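Local coordinates for hypothetical sugar ABC-transporter sugar binding protein (Arthrobacter globiformis, PDB 7BVT), which binds cyclic alpha-maltosyl-1,6-maltose, probably as the extracellular solute-binding component of an ABC transporter, at residues His34-Asp37 / Ala43-Ala46. Numbering follows the deposited sequence.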
loop_
_atom_site.group_PDB
_atom_site.type_symbol
_atom_site.label_atom_id
_atom_site.label_comp_id
_atom_site.label_asym_id
_atom_site.label_seq_id
_atom_site.Cartn_x
_atom_site.Cartn_y
_atom_site.Cartn_z
ATOM N N HIS A 34 5.083 -7.534 15.986
ATOM C CA HIS A 34 4.203 -6.864 15.010
ATOM C C HIS A 34 3.904 -5.488 15.578
ATOM O O HIS A 34 4.270 -5.292 16.745
ATOM C CB HIS A 34 2.947 -7.642 14.765
ATOM C CG HIS A 34 2.132 -7.710 16.001
ATOM N ND1 HIS A 34 1.234 -6.710 16.321
ATOM C CD2 HIS A 34 2.061 -8.668 16.958
ATOM C CE1 HIS A 34 0.604 -7.071 17.443
ATOM N NE2 HIS A 34 1.100 -8.249 17.882
ATOM N N TYR A 35 3.261 -4.632 14.808
ATOM C CA TYR A 35 2.947 -3.250 15.277
ATOM C C TYR A 35 1.437 -3.037 15.333
ATOM O O TYR A 35 1.026 -1.874 15.496
ATOM C CB TYR A 35 3.696 -2.170 14.471
ATOM C CG TYR A 35 3.525 -2.188 12.968
ATOM C CD1 TYR A 35 2.280 -2.124 12.376
ATOM C CD2 TYR A 35 4.621 -2.231 12.132
ATOM C CE1 TYR A 35 2.109 -2.139 10.989
ATOM C CE2 TYR A 35 4.472 -2.213 10.750
ATOM C CZ TYR A 35 3.216 -2.168 10.185
ATOM O OH TYR A 35 3.115 -2.139 8.812
ATOM N N TRP A 36 0.621 -4.065 15.184
ATOM C CA TRP A 36 -0.851 -3.891 15.205
ATOM C C TRP A 36 -1.319 -3.418 16.597
ATOM O O TRP A 36 -0.798 -3.923 17.634
ATOM C CB TRP A 36 -1.569 -5.171 14.788
ATOM C CG TRP A 36 -1.376 -5.491 13.334
ATOM C CD1 TRP A 36 -1.595 -4.684 12.253
ATOM C CD2 TRP A 36 -0.994 -6.759 12.794
ATOM N NE1 TRP A 36 -1.385 -5.364 11.088
ATOM C CE2 TRP A 36 -0.994 -6.634 11.384
ATOM C CE3 TRP A 36 -0.640 -7.983 13.359
ATOM C CZ2 TRP A 36 -0.646 -7.692 10.547
ATOM C CZ3 TRP A 36 -0.332 -9.033 12.526
ATOM C CH2 TRP A 36 -0.309 -8.874 11.150
ATOM N N ASP A 37 -2.356 -2.587 16.555
ATOM C CA ASP A 37 -3.122 -2.116 17.726
ATOM C C ASP A 37 -4.593 -2.455 17.531
ATOM O O ASP A 37 -5.023 -2.860 16.437
ATOM C CB ASP A 37 -2.992 -0.601 17.890
ATOM C CG ASP A 37 -1.566 -0.135 18.129
ATOM O OD1 ASP A 37 -0.814 -0.850 18.839
ATOM O OD2 ASP A 37 -1.210 0.933 17.594
ATOM N N ALA A 43 -7.611 -9.215 16.716
ATOM C CA ALA A 43 -7.837 -10.261 15.692
ATOM C C ALA A 43 -6.603 -11.176 15.634
ATOM O O ALA A 43 -6.765 -12.405 15.472
ATOM C CB ALA A 43 -8.093 -9.629 14.339
ATOM N N PHE A 44 -5.426 -10.580 15.617
ATOM C CA PHE A 44 -4.184 -11.358 15.474
ATOM C C PHE A 44 -3.982 -12.236 16.701
ATOM O O PHE A 44 -3.659 -13.395 16.553
ATOM C CB PHE A 44 -2.972 -10.464 15.273
ATOM C CG PHE A 44 -1.736 -11.244 14.945
ATOM C CD1 PHE A 44 -1.730 -12.046 13.791
ATOM C CD2 PHE A 44 -0.663 -11.304 15.808
ATOM C CE1 PHE A 44 -0.610 -12.774 13.464
ATOM C CE2 PHE A 44 0.472 -12.014 15.473
ATOM C CZ PHE A 44 0.501 -12.764 14.294
ATOM N N ASP A 45 -4.165 -11.667 17.895
ATOM C CA ASP A 45 -4.054 -12.464 19.140
ATOM C C ASP A 45 -5.048 -13.617 19.112
ATOM O O ASP A 45 -4.646 -14.684 19.564
ATOM C CB ASP A 45 -4.305 -11.586 20.361
ATOM C CG ASP A 45 -3.218 -10.573 20.644
ATOM O OD1 ASP A 45 -2.061 -10.737 20.193
ATOM O OD2 ASP A 45 -3.528 -9.619 21.359
ATOM N N ALA A 46 -6.268 -13.447 18.606
ATOM C CA ALA A 46 -7.276 -14.534 18.570
ATOM C C ALA A 46 -6.786 -15.643 17.627
ATOM O O ALA A 46 -6.923 -16.826 17.943
ATOM C CB ALA A 46 -8.621 -14.028 18.116
HETATM O O HOH W 1 0.204 -9.355 20.285
#
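A buried aromatic cluster of H34, W36 and F44 joins the end of strand 28-34 and the loop after it to helix 38-53, in the first strand-to-helix connection of this solute-binding fold. F44 extends from the helix with CG anti to its own nitrogen (chi1 -172°), which sets the ring against both H34, the last residue of the strand, and W36 in the loop. One face of it receives W36, whose CZ3 lies 3.6 Å from CD1 of F44; the indole and the phenyl are inclined to each other, neither stacked nor T-shaped. Toward H34 the same phenyl presents an edge, giving an edge-to-face pair with ring centroids 5.3 Å apart and planes at 68°. Phenylalanine suits this place because its weakly positive C-H rim matches the electron-rich face of H34, its own face packs against W36, and it brings no hydrogen-bonding group needing a partner.

Histidine offers more than a ring face. Its ND1 accepts the backbone N-H of W36 at 2.9 Å, with that nitrogen almost in the imidazole plane, although the N-H points at it rather obliquely (134°). This bond probably helps to hold the loop's turn and the ring's rotation. At another point on the imidazole edge, NE2 meets a water at 2.8 Å, and the water donates to OD1 of D45, 2.7 Å away, a polar bridge to the helix beside the aromatic contact. Tryptophan suits its place because its six-membered ring packs on F44 while its NE1 is hydrogen-bonded to OE1 of E297; its side chain lies about 7 Å from a bound glucose unit. Replacing F44 with an alanine would probably open a gap between helix and loop, depriving the H34 face and the W36 six-membered ring of their shared partner. Apolar ring packing thus supplies the direct cross-segment contact, while hydrogen bonds at the rims of H34 and W36 help to orient the rings.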